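Local coordinates for Endonuclease/exonuclease/phosphatase domain-containing protein (Enterococcus faecalis, PDB 3L1W) that is of unknown function but belongs to the DNase I-like endonuclease/exonuclease/phosphatase superfamily and may act as a 3'-5' RNA exonuclease, at residues D232-G236 with R237-D241; I217-G221 with W222-Q226; D134-S137 with A138-L142; E25-C28 with Q29-F33. All blocks are in the same frame, centred on the assembly; numbering follows the deposited sequence.

Contact 1. Residues D232-G236 with R237-D241; sequences DSIDG and RFPSD. With FMT (formic acid), chain L.
The pyrrolidine ring of P239 abuts the backbone carbonyl of D232, its CD 3.3 Å from D232 O, while the edge of the F238 ring meets the same oxygen through CD1 at 3.5 Å. These residues flank a tight beta turn, I234-D235-G236-R237, of type I' by its backbone angles. Both central residues have positive phi (41° at D235, 86° at G236). Glycine tolerates this easily, and aspartate better than most residues. I234 N donates almost straight to R237 O at 2.8 Å; the return bond, R237 N to I234 O, is longer at 3.1 Å and comes from above the carbonyl plane. I234 turns CG1 anti to its own N (chi1 169°), leaving CG2 to face P239 CG at 4.2 Å, and A26 of helix 20-34 joins this apolar patch. R237 runs extended away from the turn to a salt bridge with D17. D235 and D232 hydrogen-bond to W208 and Y193 of the second subunit, so the loop takes part in the dimer interface. Beyond P239 the chain enters the S-D-H sequence familiar near the active site of this superfamily. Beside D232 a formate, probably from crystallisation, accepts from S233 N through O2 at 3.2 Å.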
loop_
_atom_site.group_PDB
_atom_site.type_symbol
_atom_site.label_atom_id
_atom_site.label_comp_id
_atom_site.label_asym_id
_atom_site.label_seq_id
_atom_site.Cartn_x
_atom_site.Cartn_y
_atom_site.Cartn_z
ATOM N N ASP A 232 -4.815 -4.566 3.311
ATOM C CA ASP A 232 -5.720 -4.439 2.165
ATOM C C ASP A 232 -6.965 -5.293 2.355
ATOM O O ASP A 232 -6.881 -6.465 2.749
ATOM C CB ASP A 232 -5.036 -4.911 0.881
ATOM C CG ASP A 232 -3.763 -4.162 0.573
ATOM O OD1 ASP A 232 -2.999 -3.848 1.515
ATOM O OD2 ASP A 232 -3.510 -3.912 -0.627
ATOM N N SER A 233 -8.125 -4.726 2.037
ATOM C CA SER A 233 -9.363 -5.470 2.175
ATOM C C SER A 233 -10.131 -5.417 0.867
ATOM O O SER A 233 -9.799 -4.646 -0.030
ATOM C CB SER A 233 -10.226 -4.891 3.304
ATOM O OG SER A 233 -10.492 -3.511 3.080
ATOM N N ILE A 234 -11.147 -6.257 0.767
ATOM C CA ILE A 234 -12.068 -6.231 -0.353
ATOM C C ILE A 234 -13.479 -6.166 0.229
ATOM O O ILE A 234 -14.030 -7.170 0.672
ATOM C CB ILE A 234 -11.859 -7.473 -1.268
ATOM C CG1 ILE A 234 -12.983 -7.598 -2.291
ATOM C CG2 ILE A 234 -11.704 -8.759 -0.440
ATOM C CD1 ILE A 234 -13.103 -6.386 -3.193
ATOM N N ASP A 235 -14.037 -4.960 0.270
ATOM C CA ASP A 235 -15.399 -4.730 0.775
ATOM C C ASP A 235 -15.763 -5.534 2.033
ATOM O O ASP A 235 -16.707 -6.324 2.036
ATOM C CB ASP A 235 -16.424 -4.979 -0.340
ATOM C CG ASP A 235 -17.787 -4.366 -0.040
ATOM O OD1 ASP A 235 -18.720 -4.613 -0.828
ATOM O OD2 ASP A 235 -17.942 -3.639 0.967
ATOM N N GLY A 236 -15.009 -5.324 3.106
ATOM C CA GLY A 236 -15.358 -5.884 4.399
ATOM C C GLY A 236 -14.855 -7.292 4.635
ATOM O O GLY A 236 -15.254 -7.943 5.601
ATOM N N ARG A 237 -13.984 -7.760 3.747
ATOM C CA ARG A 237 -13.337 -9.064 3.904
ATOM C C ARG A 237 -11.870 -8.910 3.580
ATOM O O ARG A 237 -11.475 -7.943 2.936
ATOM C CB ARG A 237 -13.951 -10.085 2.948
ATOM C CG ARG A 237 -15.389 -10.405 3.246
ATOM C CD ARG A 237 -15.945 -11.454 2.287
ATOM N NE ARG A 237 -17.227 -11.959 2.769
ATOM C CZ ARG A 237 -17.919 -12.930 2.186
ATOM N NH1 ARG A 237 -17.460 -13.512 1.087
ATOM N NH2 ARG A 237 -19.076 -13.321 2.703
ATOM N N PHE A 238 -11.060 -9.861 4.029
ATOM C CA PHE A 238 -9.654 -9.868 3.657
ATOM C C PHE A 238 -9.479 -10.906 2.569
ATOM O O PHE A 238 -10.142 -11.943 2.598
ATOM C CB PHE A 238 -8.774 -10.201 4.858
ATOM C CG PHE A 238 -8.755 -9.127 5.912
ATOM C CD1 PHE A 238 -8.411 -7.817 5.590
ATOM C CD2 PHE A 238 -9.050 -9.436 7.237
ATOM C CE1 PHE A 238 -8.384 -6.824 6.579
ATOM C CE2 PHE A 238 -9.021 -8.457 8.225
ATOM C CZ PHE A 238 -8.685 -7.155 7.899
ATOM N N PRO A 239 -8.608 -10.622 1.593
ATOM C CA PRO A 239 -8.417 -11.546 0.467
ATOM C C PRO A 239 -7.846 -12.898 0.913
ATOM O O PRO A 239 -8.095 -13.883 0.245
ATOM C CB PRO A 239 -7.422 -10.804 -0.436
ATOM C CG PRO A 239 -7.544 -9.361 -0.043
ATOM C CD PRO A 239 -7.814 -9.391 1.438
ATOM N N SER A 240 -7.088 -12.927 2.007
ATOM C CA SER A 240 -6.609 -14.172 2.604
ATOM C C SER A 240 -6.812 -14.075 4.109
ATOM O O SER A 240 -7.114 -12.981 4.617
ATOM C CB SER A 240 -5.119 -14.397 2.315
ATOM O OG SER A 240 -4.673 -15.589 2.970
ATOM N N ASP A 241 -6.655 -15.193 4.825
ATOM C CA ASP A 241 -6.731 -15.147 6.285
ATOM C C ASP A 241 -5.401 -14.745 6.924
ATOM O O ASP A 241 -5.297 -14.645 8.149
ATOM C CB ASP A 241 -7.307 -16.444 6.901
ATOM C CG ASP A 241 -6.540 -17.704 6.501
ATOM O OD1 ASP A 241 -5.590 -17.636 5.695
ATOM O OD2 ASP A 241 -6.920 -18.784 7.007
HETATM C C FMT L . -7.730 -2.740 -1.326
HETATM O O1 FMT L . -8.644 -3.069 -2.088
HETATM O O2 FMT L . -7.874 -2.423 -0.139
#

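Contact 2. Residues I217-G221 with W222-Q226; sequences IYVKG and WQVQQ
V219 and W222 meet on the inner side of a sharp chain reversal, the valine's CB 4.0 Å from CD1 of the indole. W222 sets its CG anti to its own carbonyl carbon (chi1 -61°), which sends the ring out across the bend, with CD1 at its near end and the six-membered ring leading off from V219. The pyrrole end of the indole therefore lies against the peptides just before it: G221 O sits over one face, K220 N lies in the ring plane at the edge, and K220 O approaches CD1 obliquely at 3.2 Å. A large flat side chain suits this place because one residue reaches from the backbone of the bend to the apolar interior, where F126 meets the indole edge-to-face and L162 and V249 pack against it. Further from the bend V219 and V224, two beta-branched residues at home in strands, cross obliquely and touch by their CG2 methyls at 4.0 Å. K220 points its CB the other way, and its ammonium is held by the carbonyl oxygens of I156 and Y159. G221 provides the hinge with a left-handed backbone (phi 86°), a conformation that glycine adopts without strain. No hydrogen bond crosses between 217-221 and 222-226, whose strand axes come within 6.9 Å at 137°. The reversal is not a hairpin, because strand 215-220 belongs to one sheet and strand 222-229 to the other; these apolar contacts lie between the two facing sheets, as expected of the beta sandwich at the heart of the DNase I-like fold.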
loop_
_atom_site.group_PDB
_atom_site.type_symbol
_atom_site.label_atom_id
_atom_site.label_comp_id
_atom_site.label_asym_id
_atom_site.label_seq_id
_atom_site.Cartn_x
_atom_site.Cartn_y
_atom_site.Cartn_z
ATOM N N ILE A 217 9.806 -12.548 7.983
ATOM C CA ILE A 217 10.861 -12.339 7.011
ATOM C C ILE A 217 12.162 -12.238 7.790
ATOM O O ILE A 217 12.432 -11.232 8.450
ATOM C CB ILE A 217 10.620 -11.075 6.158
ATOM C CG1 ILE A 217 9.346 -11.235 5.328
ATOM C CG2 ILE A 217 11.822 -10.792 5.256
ATOM C CD1 ILE A 217 9.022 -9.988 4.464
ATOM N N TYR A 218 12.950 -13.307 7.727
ATOM C CA TYR A 218 14.245 -13.366 8.404
ATOM C C TYR A 218 15.351 -13.055 7.405
ATOM O O TYR A 218 15.309 -13.511 6.255
ATOM C CB TYR A 218 14.468 -14.758 9.018
ATOM C CG TYR A 218 13.907 -14.916 10.416
ATOM C CD1 TYR A 218 14.602 -14.429 11.512
ATOM C CD2 TYR A 218 12.704 -15.584 10.641
ATOM C CE1 TYR A 218 14.109 -14.575 12.802
ATOM C CE2 TYR A 218 12.196 -15.743 11.931
ATOM C CZ TYR A 218 12.909 -15.235 13.005
ATOM O OH TYR A 218 12.435 -15.381 14.286
ATOM N N VAL A 219 16.346 -12.293 7.841
ATOM C CA VAL A 219 17.401 -11.864 6.934
ATOM C C VAL A 219 18.793 -12.209 7.434
ATOM O O VAL A 219 19.059 -12.212 8.640
ATOM C CB VAL A 219 17.310 -10.344 6.641
ATOM C CG1 VAL A 219 15.946 -9.997 6.033
ATOM C CG2 VAL A 219 17.553 -9.531 7.901
ATOM N N LYS A 220 19.673 -12.520 6.489
ATOM C CA LYS A 220 21.097 -12.670 6.762
ATOM C C LYS A 220 21.855 -11.983 5.639
ATOM O O LYS A 220 21.703 -12.345 4.472
ATOM C CB LYS A 220 21.502 -14.146 6.852
ATOM C CG LYS A 220 23.021 -14.392 6.819
ATOM C CD LYS A 220 23.310 -15.836 6.471
ATOM C CE LYS A 220 24.764 -16.065 6.083
ATOM N NZ LYS A 220 25.060 -15.596 4.701
ATOM N N GLY A 221 22.645 -10.974 5.991
ATOM C CA GLY A 221 23.443 -10.251 5.013
ATOM C C GLY A 221 22.705 -9.117 4.325
ATOM O O GLY A 221 23.034 -8.751 3.193
ATOM N N TRP A 222 21.701 -8.561 4.998
ATOM C CA TRP A 222 20.898 -7.477 4.432
ATOM C C TRP A 222 20.739 -6.310 5.387
ATOM O O TRP A 222 20.663 -6.492 6.597
ATOM C CB TRP A 222 19.489 -7.959 4.074
ATOM C CG TRP A 222 19.450 -9.036 3.054
ATOM C CD1 TRP A 222 19.485 -10.381 3.280
ATOM C CD2 TRP A 222 19.363 -8.867 1.637
ATOM N NE1 TRP A 222 19.433 -11.061 2.090
ATOM C CE2 TRP A 222 19.351 -10.155 1.065
ATOM C CE3 TRP A 222 19.293 -7.752 0.796
ATOM C CZ2 TRP A 222 19.276 -10.362 -0.312
ATOM C CZ3 TRP A 222 19.218 -7.960 -0.570
ATOM C CH2 TRP A 222 19.210 -9.253 -1.109
ATOM N N GLN A 223 20.666 -5.112 4.824
ATOM C CA GLN A 223 20.214 -3.946 5.564
ATOM C C GLN A 223 18.708 -3.843 5.374
ATOM O O GLN A 223 18.224 -3.887 4.246
ATOM C CB GLN A 223 20.865 -2.671 5.037
ATOM C CG GLN A 223 20.414 -1.427 5.804
ATOM C CD GLN A 223 20.952 -0.130 5.227
ATOM O OE1 GLN A 223 21.440 -0.090 4.097
ATOM N NE2 GLN A 223 20.858 0.944 6.006
ATOM N N VAL A 224 17.969 -3.705 6.468
ATOM C CA VAL A 224 16.519 -3.540 6.379
ATOM C C VAL A 224 16.125 -2.068 6.514
ATOM O O VAL A 224 16.531 -1.396 7.467
ATOM C CB VAL A 224 15.814 -4.374 7.447
ATOM C CG1 VAL A 224 14.296 -4.163 7.381
ATOM C CG2 VAL A 224 16.164 -5.842 7.253
ATOM N N GLN A 225 15.356 -1.576 5.545
ATOM C CA GLN A 225 14.919 -0.177 5.506
ATOM C C GLN A 225 13.560 0.033 6.152
ATOM O O GLN A 225 13.282 1.099 6.715
ATOM C CB GLN A 225 14.852 0.328 4.066
ATOM C CG GLN A 225 16.185 0.757 3.499
ATOM C CD GLN A 225 17.004 -0.411 3.037
ATOM O OE1 GLN A 225 18.097 -0.664 3.553
ATOM N NE2 GLN A 225 16.482 -1.147 2.060
ATOM N N GLN A 226 12.708 -0.979 6.045
ATOM C CA GLN A 226 11.393 -0.949 6.656
ATOM C C GLN A 226 10.645 -2.244 6.380
ATOM O O GLN A 226 11.043 -3.049 5.532
ATOM C CB GLN A 226 10.587 0.232 6.145
ATOM C CG GLN A 226 10.350 0.198 4.660
ATOM C CD GLN A 226 9.357 1.252 4.229
ATOM O OE1 GLN A 226 8.178 0.960 4.039
ATOM N NE2 GLN A 226 9.826 2.485 4.081
#

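Contact 3. Residues D134-S137 with A138-L142; sequences DHIS and AHARL. With SO4 (sulfate ion), chain H.
S137 is the N-cap of helix 138-151, its OG accepting from A140 N at 3.0 Å with an N-H...O angle of 160°. Serine suits the position because its short side chain (chi1 75°) reaches forward to an amide of the first turn, where the helix offers no i-4 carbonyl within it. The methyl of A140, small enough to tuck under the incoming loop, meets D134 CB at 3.9 Å. This loop leads out of strand 126-132 in the six-stranded sheet of the DNase I-like fold, and R141 ties it down onto the helix. The arginine bends at chi3 (-85°), wrapping its guanidinium beneath the loop with S137 O over the centre of one face. NH1 then reaches two carbonyls: D134 O at 3.1 Å, on a lone pair and close to the guanidinium plane, and H135 O by a weak bond. NH2 forms a salt bridge with E173, and D134 has its own salt bridge to R110, so both charged residues are anchored beyond the turn. A sulfate, probably from the crystallisation liquor, occupies the helix N terminus, where the helix dipole and R141 would favour an anion; its O2 takes a hydrogen bond from A138 N at 2.7 Å. One water accepts from R141 NH2 at 2.8 Å and donates to sulfate O1 and, at 3.3 Å, to H135 O.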
loop_
_atom_site.group_PDB
_atom_site.type_symbol
_atom_site.label_atom_id
_atom_site.label_comp_id
_atom_site.label_asym_id
_atom_site.label_seq_id
_atom_site.Cartn_x
_atom_site.Cartn_y
_atom_site.Cartn_z
ATOM N N ASP A 134 5.091 -27.091 9.601
ATOM C CA ASP A 134 3.934 -27.866 10.017
ATOM C C ASP A 134 3.163 -27.169 11.131
ATOM O O ASP A 134 3.755 -26.564 12.020
ATOM C CB ASP A 134 4.407 -29.242 10.508
ATOM C CG ASP A 134 3.490 -30.359 10.082
ATOM O OD1 ASP A 134 3.307 -30.558 8.866
ATOM O OD2 ASP A 134 2.957 -31.053 10.965
ATOM N N HIS A 135 1.839 -27.248 11.090
ATOM C CA HIS A 135 1.020 -26.648 12.139
ATOM C C HIS A 135 0.846 -27.577 13.343
ATOM O O HIS A 135 0.437 -27.148 14.415
ATOM C CB HIS A 135 -0.359 -26.254 11.597
ATOM C CG HIS A 135 -1.122 -27.391 10.985
ATOM N ND1 HIS A 135 -1.848 -28.292 11.735
ATOM C CD2 HIS A 135 -1.282 -27.763 9.693
ATOM C CE1 HIS A 135 -2.415 -29.175 10.933
ATOM N NE2 HIS A 135 -2.088 -28.878 9.688
ATOM N N ILE A 136 1.174 -28.848 13.169
ATOM C CA ILE A 136 0.824 -29.856 14.161
ATOM C C ILE A 136 1.431 -29.619 15.555
ATOM O O ILE A 136 0.748 -29.785 16.566
ATOM C CB ILE A 136 1.168 -31.273 13.635
ATOM C CG1 ILE A 136 0.389 -32.343 14.386
ATOM C CG2 ILE A 136 2.654 -31.541 13.719
ATOM C CD1 ILE A 136 0.749 -33.741 13.938
ATOM N N SER A 137 2.702 -29.223 15.617
ATOM C CA SER A 137 3.366 -29.070 16.906
ATOM C C SER A 137 4.645 -28.261 16.806
ATOM O O SER A 137 5.230 -28.137 15.732
ATOM C CB SER A 137 3.703 -30.444 17.490
ATOM O OG SER A 137 4.819 -31.016 16.818
ATOM N N ALA A 138 5.076 -27.704 17.932
ATOM C CA ALA A 138 6.341 -26.989 17.984
ATOM C C ALA A 138 7.518 -27.911 17.650
ATOM O O ALA A 138 8.492 -27.485 17.032
ATOM C CB ALA A 138 6.538 -26.340 19.347
ATOM N N HIS A 139 7.435 -29.172 18.067
ATOM C CA HIS A 139 8.502 -30.117 17.762
ATOM C C HIS A 139 8.614 -30.354 16.260
ATOM O O HIS A 139 9.716 -30.425 15.720
ATOM C CB HIS A 139 8.305 -31.446 18.506
ATOM C CG HIS A 139 8.635 -31.371 19.963
ATOM N ND1 HIS A 139 8.025 -32.170 20.909
ATOM C CD2 HIS A 139 9.510 -30.590 20.640
ATOM C CE1 HIS A 139 8.514 -31.887 22.103
ATOM N NE2 HIS A 139 9.417 -30.931 21.967
ATOM N N ALA A 140 7.473 -30.467 15.586
ATOM C CA ALA A 140 7.458 -30.632 14.136
ATOM C C ALA A 140 8.051 -29.423 13.424
ATOM O O ALA A 140 8.724 -29.557 12.401
ATOM C CB ALA A 140 6.043 -30.882 13.635
ATOM N N ARG A 141 7.779 -28.232 13.947
ATOM C CA ARG A 141 8.322 -27.032 13.338
ATOM C C ARG A 141 9.835 -26.964 13.489
ATOM O O ARG A 141 10.547 -26.654 12.539
ATOM C CB ARG A 141 7.651 -25.789 13.934
ATOM C CG ARG A 141 6.183 -25.703 13.551
ATOM C CD ARG A 141 5.517 -24.436 14.057
ATOM N NE ARG A 141 5.018 -24.515 15.428
ATOM C CZ ARG A 141 3.851 -25.051 15.773
ATOM N NH1 ARG A 141 3.080 -25.631 14.857
ATOM N NH2 ARG A 141 3.461 -25.024 17.042
ATOM N N LEU A 142 10.323 -27.245 14.691
ATOM C CA LEU A 142 11.755 -27.249 14.928
ATOM C C LEU A 142 12.406 -28.265 14.005
ATOM O O LEU A 142 13.447 -28.001 13.414
ATOM C CB LEU A 142 12.051 -27.612 16.381
ATOM C CG LEU A 142 13.513 -27.538 16.831
ATOM C CD1 LEU A 142 14.023 -26.106 16.799
ATOM C CD2 LEU A 142 13.646 -28.110 18.229
HETATM S S SO4 H . 2.537 -27.976 20.767
HETATM O O1 SO4 H . 1.267 -27.896 20.043
HETATM O O2 SO4 H . 3.547 -27.172 20.095
HETATM O O3 SO4 H . 2.346 -27.479 22.127
HETATM O O4 SO4 H . 2.984 -29.368 20.828
HETATM O O HOH W 1 7.666 -28.619 9.792
HETATM O O HOH W 2 0.993 -26.353 17.543
#

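Contact 4. Residues E25-C28 with Q29-F33; sequences EAVC and QLINF
V27 and I31 stand side by side one helical turn apart, pointing the same way, with V27 CG1 4.0 Å from I31 CD1. The torsions suit this: V27 puts CG1 anti to its backbone N (chi1 167°), while I31 sets CG1 beside its own N and extends CD1 along the preceding turn, 3.6 Å from V27 O. These branched aliphatic residues, with C28 and L30, make the tightly packed part: V27 and L30 press on Y6 of strand 2-7, and C28 and I31 on L52 of helix 46-55. The backbone bonds are regular; I31 N donates to V27 O at 3.1 Å and N32 N to C28 O at 2.9 Å. Helix 20-34 is the connection of the beta-alpha-beta unit that runs from strand 2-7 to strand 38-44, so its apolar side is turned inward as this layered fold requires. The exposed side is looser. Long polar E25 and Q29 suit it, their carboxylate and amide planes 62° apart and E25 OE1 4.0 Å from Q29 NE2, without a direct bond. A water lies between them instead, donating to E25 OE2 at 2.7 Å and accepting weakly from Q29 NE2 at 3.3 Å. Toward the end of the helix the surface is engaged again: F33 stacks on Y193 of the second subunit, and N32 fixes its amide by giving ND2 to Y55 O and taking T57 N on OD1.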
loop_
_atom_site.group_PDB
_atom_site.type_symbol
_atom_site.label_atom_id
_atom_site.label_comp_id
_atom_site.label_asym_id
_atom_site.label_seq_id
_atom_site.Cartn_x
_atom_site.Cartn_y
_atom_site.Cartn_z
ATOM N N GLU A 25 -9.394 -12.878 -7.596
ATOM C CA GLU A 25 -9.180 -11.554 -8.185
ATOM C C GLU A 25 -8.561 -10.602 -7.166
ATOM O O GLU A 25 -7.610 -9.882 -7.472
ATOM C CB GLU A 25 -10.489 -10.976 -8.742
ATOM C CG GLU A 25 -11.026 -11.729 -9.945
ATOM C CD GLU A 25 -10.949 -10.918 -11.228
ATOM O OE1 GLU A 25 -11.818 -10.040 -11.434
ATOM O OE2 GLU A 25 -10.021 -11.163 -12.032
ATOM N N ALA A 26 -9.091 -10.612 -5.947
ATOM C CA ALA A 26 -8.605 -9.723 -4.905
ATOM C C ALA A 26 -7.163 -10.047 -4.535
ATOM O O ALA A 26 -6.344 -9.149 -4.361
ATOM C CB ALA A 26 -9.508 -9.792 -3.675
ATOM N N VAL A 27 -6.852 -11.336 -4.407
ATOM C CA VAL A 27 -5.485 -11.737 -4.100
ATOM C C VAL A 27 -4.521 -11.334 -5.219
ATOM O O VAL A 27 -3.459 -10.768 -4.967
ATOM C CB VAL A 27 -5.395 -13.262 -3.829
ATOM C CG1 VAL A 27 -3.934 -13.739 -3.822
ATOM C CG2 VAL A 27 -6.092 -13.598 -2.525
ATOM N N CYS A 28 -4.891 -11.628 -6.460
ATOM C CA CYS A 28 -4.001 -11.327 -7.577
ATOM C C CYS A 28 -3.841 -9.823 -7.809
ATOM O O CYS A 28 -2.757 -9.352 -8.164
ATOM C CB CYS A 28 -4.478 -12.024 -8.848
ATOM S SG CYS A 28 -4.280 -13.826 -8.772
ATOM N N GLN A 29 -4.917 -9.066 -7.616
ATOM C CA GLN A 29 -4.841 -7.617 -7.775
ATOM C C GLN A 29 -3.980 -6.994 -6.686
ATOM O O GLN A 29 -3.277 -6.013 -6.924
ATOM C CB GLN A 29 -6.245 -7.004 -7.779
ATOM C CG GLN A 29 -6.973 -7.255 -9.088
ATOM C CD GLN A 29 -8.446 -6.976 -8.982
ATOM O OE1 GLN A 29 -8.907 -6.408 -7.995
ATOM N NE2 GLN A 29 -9.205 -7.388 -9.997
ATOM N N LEU A 30 -4.030 -7.564 -5.486
ATOM C CA LEU A 30 -3.190 -7.072 -4.404
ATOM C C LEU A 30 -1.727 -7.245 -4.782
ATOM O O LEU A 30 -0.929 -6.314 -4.664
ATOM C CB LEU A 30 -3.517 -7.810 -3.100
ATOM C CG LEU A 30 -2.794 -7.383 -1.814
ATOM C CD1 LEU A 30 -3.578 -7.874 -0.603
ATOM C CD2 LEU A 30 -1.348 -7.896 -1.744
ATOM N N ILE A 31 -1.382 -8.449 -5.235
ATOM C CA ILE A 31 -0.024 -8.742 -5.677
ATOM C C ILE A 31 0.405 -7.789 -6.797
ATOM O O ILE A 31 1.496 -7.213 -6.750
ATOM C CB ILE A 31 0.093 -10.228 -6.105
ATOM C CG1 ILE A 31 -0.101 -11.124 -4.877
ATOM C CG2 ILE A 31 1.433 -10.487 -6.797
ATOM C CD1 ILE A 31 -0.374 -12.599 -5.198
ATOM N N ASN A 32 -0.452 -7.589 -7.792
ATOM C CA ASN A 32 -0.070 -6.706 -8.900
ATOM C C ASN A 32 0.160 -5.270 -8.459
ATOM O O ASN A 32 1.069 -4.600 -8.958
ATOM C CB ASN A 32 -1.119 -6.722 -10.001
ATOM C CG ASN A 32 -1.105 -8.010 -10.791
ATOM O OD1 ASN A 32 -0.143 -8.779 -10.738
ATOM N ND2 ASN A 32 -2.171 -8.246 -11.540
ATOM N N PHE A 33 -0.676 -4.812 -7.531
ATOM C CA PHE A 33 -0.609 -3.435 -7.049
ATOM C C PHE A 33 0.646 -3.166 -6.224
ATOM O O PHE A 33 1.313 -2.152 -6.415
ATOM C CB PHE A 33 -1.856 -3.064 -6.247
ATOM C CG PHE A 33 -1.780 -1.698 -5.625
ATOM C CD1 PHE A 33 -1.931 -0.561 -6.398
ATOM C CD2 PHE A 33 -1.546 -1.558 -4.267
ATOM C CE1 PHE A 33 -1.854 0.712 -5.821
ATOM C CE2 PHE A 33 -1.468 -0.289 -3.677
ATOM C CZ PHE A 33 -1.616 0.835 -4.454
HETATM O O HOH W 3 -7.829 -9.597 -12.064
#

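In the fold
The four contacts follow in series, none nesting or crossing. Contact 4 comes first, within the helix that links strands 2-7 and 38-44 of the seven-stranded sheet. Contact 3 then closes the loop from strand 126-132 of the six-stranded sheet into helix 138-151, on the opposite side of the chain's centre, about 30 Å from contact 4 between centres. Contact 2 turns the chain from that sheet back to the seven-stranded one. Strand 222-229 leads on to contact 1, whose turn closes a loop before strand 245-251 and packs on helix 20-34, P239 meeting V27 and D232 meeting L30. Contacts 1 and 4, distant in sequence, thus join, and both touch the second subunit.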